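Local coordinates for nucleoside diphosphate kinase family protein (Babesia bovis, PDB 3JS9) that probably transfers the terminal phosphate of nucleoside triphosphates to nucleoside diphosphates, with magnesium as cofactor, at residues Gly27-Lys39 / Met81-Leu95. Residues are numbered along the deposited sequence; the frame is centred on the assembly and turned at random.
Sequences GEILKRFEMKGLK and MIWEGPEAIKIGRNL. With SO4 (sulfate ion), chain E.
Lys-39 NZ is gripped by several acceptors: sulfate O3 at 3.0 Å, the backbone O of Trp-147, and a water that bridges to Glu-84 OE1 across the contact. The carboxylate and ammonium therefore meet through solvent rather than in a direct salt bridge, and Glu-84 OE2 pairs with Arg-11. At the same two residues the backbones form an antiparallel hydrogen-bonded pair, Lys-39 N to Glu-84 O and Glu-84 N to Lys-39 O, each 2.8 Å long.

The Schellman turn at Gly-37 ends the helix and leads the chain into this pairing. Just beyond it, Leu-38 sets CD1 3.7 Å from Ile-91 CG2, while its backbone O lies at the edge of the Trp-83 indole. Phe-33 lies between strand and helix. Its CB sits over one face of the indole, 3.4 Å from Trp-83 CE2, and its ring makes a tilted face-to-face stack with the five-membered ring of Trp-83, planes 29° apart. Leu-95 CD1 covers one face of the phenyl ring, 3.6 Å above its centre, and Gly-92 CA comes up at the edge, 3.7 Å from Phe-33 CE1. Trp-83 CG lies anti to the carbonyl carbon (chi1 -71°), and with chi2 at 91° the ring turns NE1 to Met-81 SD, a weak hydrogen bond.

In this ferredoxin-like NDK fold, residues 27-36 of helix 26-36 thus run nearly parallel to residues 81-85 of strand 78-85, packing on the antiparallel sheet and against helix 88-96, with strand 39-46, outermost within this chain, continuing from the helix end.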
loop_
_atom_site.group_PDB
_atom_site.type_symbol
_atom_site.label_atom_id
_atom_site.label_comp_id
_atom_site.label_asym_id
_atom_site.label_seq_id
_atom_site.Cartn_x
_atom_site.Cartn_y
_atom_site.Cartn_z
ATOM N N GLY A 27 -6.124 -10.883 -5.123
ATOM C CA GLY A 27 -6.398 -9.436 -5.302
ATOM C C GLY A 27 -5.142 -8.651 -5.628
ATOM O O GLY A 27 -5.137 -7.820 -6.537
ATOM N N GLU A 28 -4.069 -8.928 -4.892
ATOM C CA GLU A 28 -2.775 -8.324 -5.108
ATOM C C GLU A 28 -2.282 -8.527 -6.540
ATOM O O GLU A 28 -1.780 -7.602 -7.162
ATOM C CB GLU A 28 -1.786 -8.933 -4.116
ATOM C CG GLU A 28 -0.347 -8.456 -4.207
ATOM C CD GLU A 28 -0.169 -6.960 -3.938
ATOM O OE1 GLU A 28 -0.929 -6.387 -3.153
ATOM O OE2 GLU A 28 0.735 -6.343 -4.525
ATOM N N ILE A 29 -2.427 -9.741 -7.062
ATOM C CA ILE A 29 -1.906 -10.076 -8.369
ATOM C C ILE A 29 -2.751 -9.379 -9.432
ATOM O O ILE A 29 -2.197 -8.704 -10.339
ATOM C CB ILE A 29 -1.845 -11.631 -8.583
ATOM C CG1 ILE A 29 -0.709 -12.277 -7.728
ATOM C CG2 ILE A 29 -1.715 -11.990 -10.061
ATOM C CD1 ILE A 29 -0.923 -13.825 -7.423
ATOM N N LEU A 30 -4.080 -9.504 -9.323
ATOM C CA LEU A 30 -4.979 -8.827 -10.251
ATOM C C LEU A 30 -4.628 -7.326 -10.306
ATOM O O LEU A 30 -4.419 -6.751 -11.371
ATOM C CB LEU A 30 -6.441 -9.055 -9.843
ATOM C CG LEU A 30 -7.545 -8.919 -10.925
ATOM C CD1 LEU A 30 -8.837 -9.495 -10.417
ATOM C CD2 LEU A 30 -7.794 -7.484 -11.483
ATOM N N LYS A 31 -4.528 -6.714 -9.129
ATOM C CA LYS A 31 -4.267 -5.290 -8.989
ATOM C C LYS A 31 -2.942 -4.893 -9.668
ATOM O O LYS A 31 -2.852 -3.836 -10.315
ATOM C CB LYS A 31 -4.291 -4.960 -7.505
ATOM C CG LYS A 31 -4.003 -3.494 -7.113
ATOM C CD LYS A 31 -4.316 -3.338 -5.597
ATOM C CE LYS A 31 -3.510 -2.188 -4.917
ATOM N NZ LYS A 31 -4.036 -0.848 -5.339
ATOM N N ARG A 32 -1.921 -5.749 -9.571
ATOM C CA ARG A 32 -0.644 -5.427 -10.220
ATOM C C ARG A 32 -0.808 -5.418 -11.711
ATOM O O ARG A 32 -0.258 -4.536 -12.374
ATOM C CB ARG A 32 0.475 -6.397 -9.826
ATOM C CG ARG A 32 1.064 -6.136 -8.445
ATOM C CD ARG A 32 1.883 -7.297 -8.000
ATOM N NE ARG A 32 2.343 -7.114 -6.636
ATOM C CZ ARG A 32 3.625 -7.093 -6.263
ATOM N NH1 ARG A 32 3.907 -6.933 -4.982
ATOM N NH2 ARG A 32 4.606 -7.296 -7.149
ATOM N N PHE A 33 -1.575 -6.354 -12.262
ATOM C CA PHE A 33 -1.851 -6.310 -13.700
ATOM C C PHE A 33 -2.701 -5.099 -14.121
ATOM O O PHE A 33 -2.435 -4.470 -15.161
ATOM C CB PHE A 33 -2.431 -7.637 -14.192
ATOM C CG PHE A 33 -1.361 -8.655 -14.531
ATOM C CD1 PHE A 33 -0.846 -8.736 -15.816
ATOM C CD2 PHE A 33 -0.807 -9.464 -13.535
ATOM C CE1 PHE A 33 0.148 -9.636 -16.113
ATOM C CE2 PHE A 33 0.196 -10.373 -13.820
ATOM C CZ PHE A 33 0.679 -10.454 -15.096
ATOM N N GLU A 34 -3.700 -4.772 -13.298
ATOM C CA GLU A 34 -4.581 -3.656 -13.546
ATOM C C GLU A 34 -3.785 -2.346 -13.517
ATOM O O GLU A 34 -3.950 -1.526 -14.424
ATOM C CB GLU A 34 -5.725 -3.670 -12.521
ATOM C CG GLU A 34 -7.051 -3.059 -12.930
ATOM C CD GLU A 34 -8.134 -3.319 -11.859
ATOM O OE1 GLU A 34 -7.794 -3.828 -10.756
ATOM O OE2 GLU A 34 -9.329 -2.998 -12.100
ATOM N N MET A 35 -2.919 -2.158 -12.507
ATOM C CA MET A 35 -2.167 -0.900 -12.452
ATOM C C MET A 35 -1.188 -0.779 -13.617
ATOM O O MET A 35 -0.928 0.330 -14.049
ATOM C CB MET A 35 -1.437 -0.728 -11.125
ATOM C CG MET A 35 -2.350 -0.675 -9.929
ATOM S SD MET A 35 -3.372 0.789 -9.972
ATOM C CE MET A 35 -4.806 0.146 -10.851
ATOM N N LYS A 36 -0.685 -1.903 -14.141
ATOM C CA LYS A 36 0.258 -1.886 -15.225
ATOM C C LYS A 36 -0.362 -1.318 -16.470
ATOM O O LYS A 36 0.342 -0.745 -17.308
ATOM C CB LYS A 36 0.758 -3.301 -15.514
ATOM C CG LYS A 36 1.734 -3.403 -16.672
ATOM C CD LYS A 36 3.113 -2.698 -16.361
ATOM C CE LYS A 36 4.170 -3.019 -17.416
ATOM N NZ LYS A 36 5.479 -2.336 -17.162
ATOM N N GLY A 37 -1.672 -1.508 -16.609
ATOM C CA GLY A 37 -2.418 -0.869 -17.682
ATOM C C GLY A 37 -2.842 -1.803 -18.787
ATOM O O GLY A 37 -3.439 -1.364 -19.782
ATOM N N LEU A 38 -2.529 -3.087 -18.654
ATOM C CA LEU A 38 -3.077 -4.061 -19.579
ATOM C C LEU A 38 -4.572 -4.048 -19.358
ATOM O O LEU A 38 -5.036 -3.728 -18.267
ATOM C CB LEU A 38 -2.494 -5.460 -19.342
ATOM C CG LEU A 38 -0.976 -5.556 -19.559
ATOM C CD1 LEU A 38 -0.505 -7.018 -19.346
ATOM C CD2 LEU A 38 -0.568 -4.989 -20.946
ATOM N N LYS A 39 -5.327 -4.366 -20.392
ATOM C CA LYS A 39 -6.773 -4.331 -20.316
ATOM C C LYS A 39 -7.287 -5.714 -19.977
ATOM O O LYS A 39 -6.908 -6.695 -20.627
ATOM C CB LYS A 39 -7.375 -3.800 -21.639
ATOM C CG LYS A 39 -8.861 -4.003 -21.693
ATOM C CD LYS A 39 -9.577 -3.100 -22.625
ATOM C CE LYS A 39 -9.641 -3.702 -24.017
ATOM N NZ LYS A 39 -10.747 -3.097 -24.794
ATOM N N MET A 81 -7.194 -15.543 -15.643
ATOM C CA MET A 81 -7.319 -14.213 -16.264
ATOM C C MET A 81 -6.747 -14.219 -17.657
ATOM O O MET A 81 -5.843 -15.008 -17.944
ATOM C CB MET A 81 -6.560 -13.139 -15.464
ATOM C CG MET A 81 -7.128 -12.892 -14.064
ATOM S SD MET A 81 -5.901 -12.025 -13.085
ATOM C CE MET A 81 -4.856 -13.381 -12.447
ATOM N N ILE A 82 -7.279 -13.352 -18.520
ATOM C CA ILE A 82 -6.607 -12.992 -19.776
ATOM C C ILE A 82 -6.455 -11.476 -19.765
ATOM O O ILE A 82 -7.397 -10.771 -19.437
ATOM C CB ILE A 82 -7.414 -13.376 -21.023
ATOM C CG1 ILE A 82 -7.505 -14.884 -21.162
ATOM C CG2 ILE A 82 -6.824 -12.719 -22.313
ATOM C CD1 ILE A 82 -8.397 -15.320 -22.377
ATOM N N TRP A 83 -5.270 -11.002 -20.131
ATOM C CA TRP A 83 -4.940 -9.592 -20.171
ATOM C C TRP A 83 -4.451 -9.215 -21.562
ATOM O O TRP A 83 -3.725 -9.981 -22.195
ATOM C CB TRP A 83 -3.862 -9.282 -19.134
ATOM C CG TRP A 83 -4.352 -9.341 -17.739
ATOM C CD1 TRP A 83 -4.349 -10.432 -16.907
ATOM C CD2 TRP A 83 -4.944 -8.270 -17.000
ATOM N NE1 TRP A 83 -4.894 -10.096 -15.694
ATOM C CE2 TRP A 83 -5.284 -8.779 -15.729
ATOM C CE3 TRP A 83 -5.232 -6.929 -17.294
ATOM C CZ2 TRP A 83 -5.882 -7.991 -14.741
ATOM C CZ3 TRP A 83 -5.833 -6.144 -16.310
ATOM C CH2 TRP A 83 -6.145 -6.679 -15.043
ATOM N N GLU A 84 -4.805 -8.005 -21.997
ATOM C CA GLU A 84 -4.561 -7.560 -23.349
ATOM C C GLU A 84 -3.681 -6.322 -23.395
ATOM O O GLU A 84 -3.817 -5.436 -22.549
ATOM C CB GLU A 84 -5.904 -7.280 -24.040
ATOM C CG GLU A 84 -5.806 -6.699 -25.435
ATOM C CD GLU A 84 -7.149 -6.591 -26.105
ATOM O OE1 GLU A 84 -7.709 -5.473 -26.170
ATOM O OE2 GLU A 84 -7.652 -7.637 -26.577
ATOM N N GLY A 85 -2.796 -6.242 -24.391
ATOM C CA GLY A 85 -2.030 -5.011 -24.630
ATOM C C GLY A 85 -0.839 -5.238 -25.552
ATOM O O GLY A 85 -0.526 -6.378 -25.876
ATOM N N PRO A 86 -0.191 -4.159 -26.025
ATOM C CA PRO A 86 1.063 -4.352 -26.756
ATOM C C PRO A 86 2.054 -5.123 -25.874
ATOM O O PRO A 86 2.304 -4.731 -24.727
ATOM C CB PRO A 86 1.575 -2.925 -26.961
ATOM C CG PRO A 86 0.364 -2.067 -26.909
ATOM C CD PRO A 86 -0.605 -2.744 -25.989
ATOM N N GLU A 87 2.597 -6.221 -26.406
ATOM C CA GLU A 87 3.608 -7.020 -25.716
ATOM C C GLU A 87 3.142 -7.485 -24.355
ATOM O O GLU A 87 3.951 -7.610 -23.407
ATOM C CB GLU A 87 4.894 -6.227 -25.588
ATOM C CG GLU A 87 5.290 -5.627 -26.924
ATOM C CD GLU A 87 6.770 -5.622 -27.111
ATOM O OE1 GLU A 87 7.334 -6.755 -27.186
ATOM O OE2 GLU A 87 7.358 -4.501 -27.183
ATOM N N ALA A 88 1.844 -7.760 -24.268
ATOM C CA ALA A 88 1.259 -8.282 -23.058
ATOM C C ALA A 88 2.025 -9.509 -22.513
ATOM O O ALA A 88 2.219 -9.637 -21.316
ATOM C CB ALA A 88 -0.216 -8.619 -23.293
ATOM N N ILE A 89 2.460 -10.403 -23.403
ATOM C CA ILE A 89 3.053 -11.663 -22.978
ATOM C C ILE A 89 4.357 -11.419 -22.221
ATOM O O ILE A 89 4.552 -11.981 -21.127
ATOM C CB ILE A 89 3.239 -12.643 -24.163
ATOM C CG1 ILE A 89 1.866 -13.036 -24.735
ATOM C CG2 ILE A 89 3.952 -13.887 -23.723
ATOM C CD1 ILE A 89 1.928 -13.459 -26.197
ATOM N N LYS A 90 5.206 -10.545 -22.778
ATOM C CA LYS A 90 6.463 -10.150 -22.147
ATOM C C LYS A 90 6.223 -9.354 -20.847
ATOM O O LYS A 90 6.944 -9.526 -19.852
ATOM C CB LYS A 90 7.307 -9.357 -23.127
ATOM C CG LYS A 90 8.643 -8.914 -22.617
ATOM C CD LYS A 90 9.555 -8.446 -23.754
ATOM C CE LYS A 90 10.794 -7.730 -23.140
ATOM N NZ LYS A 90 11.981 -7.599 -24.052
ATOM N N ILE A 91 5.193 -8.505 -20.848
ATOM C CA ILE A 91 4.835 -7.751 -19.657
ATOM C C ILE A 91 4.379 -8.666 -18.525
ATOM O O ILE A 91 4.759 -8.452 -17.353
ATOM C CB ILE A 91 3.781 -6.715 -19.983
ATOM C CG1 ILE A 91 4.443 -5.542 -20.721
ATOM C CG2 ILE A 91 3.046 -6.290 -18.730
ATOM C CD1 ILE A 91 3.465 -4.609 -21.316
ATOM N N GLY A 92 3.609 -9.705 -18.865
ATOM C CA GLY A 92 3.187 -10.678 -17.866
ATOM C C GLY A 92 4.378 -11.348 -17.200
ATOM O O GLY A 92 4.421 -11.495 -15.963
ATOM N N ARG A 93 5.354 -11.739 -18.024
ATOM C CA ARG A 93 6.597 -12.367 -17.566
ATOM C C ARG A 93 7.348 -11.407 -16.699
ATOM O O ARG A 93 7.781 -11.787 -15.617
ATOM C CB ARG A 93 7.458 -12.854 -18.734
ATOM C CG ARG A 93 7.014 -14.222 -19.310
ATOM C CD ARG A 93 7.481 -14.490 -20.775
ATOM N NE ARG A 93 8.711 -13.774 -21.138
ATOM C CZ ARG A 93 8.987 -13.290 -22.357
ATOM N NH1 ARG A 93 10.128 -12.628 -22.559
ATOM N NH2 ARG A 93 8.139 -13.455 -23.376
ATOM N N ASN A 94 7.445 -10.149 -17.112
ATOM C CA ASN A 94 8.081 -9.126 -16.270
ATOM C C ASN A 94 7.440 -8.905 -14.899
ATOM O O ASN A 94 8.137 -8.596 -13.923
ATOM C CB ASN A 94 8.101 -7.781 -16.988
ATOM C CG ASN A 94 9.011 -7.786 -18.195
ATOM O OD1 ASN A 94 9.801 -8.727 -18.391
ATOM N ND2 ASN A 94 8.921 -6.729 -19.011
ATOM N N LEU A 95 6.118 -9.017 -14.822
ATOM C CA LEU A 95 5.459 -8.701 -13.589
ATOM C C LEU A 95 5.598 -9.861 -12.614
ATOM O O LEU A 95 5.724 -9.668 -11.390
ATOM C CB LEU A 95 3.980 -8.357 -13.827
ATOM C CG LEU A 95 3.543 -7.117 -14.609
ATOM C CD1 LEU A 95 2.020 -6.844 -14.365
ATOM C CD2 LEU A 95 4.418 -5.855 -14.312
HETATM S S SO4 E . -8.747 0.101 -24.680
HETATM O O1 SO4 E . -9.747 -0.150 -23.648
HETATM O O2 SO4 E . -9.222 1.223 -25.495
HETATM O O3 SO4 E . -8.671 -1.084 -25.528
HETATM O O4 SO4 E . -7.467 0.371 -24.012
HETATM O O HOH W 1 4.344 -7.309 -9.930
HETATM O O HOH W 2 7.503 -4.032 -17.940
HETATM O O HOH W 3 -10.262 -5.418 -26.909
#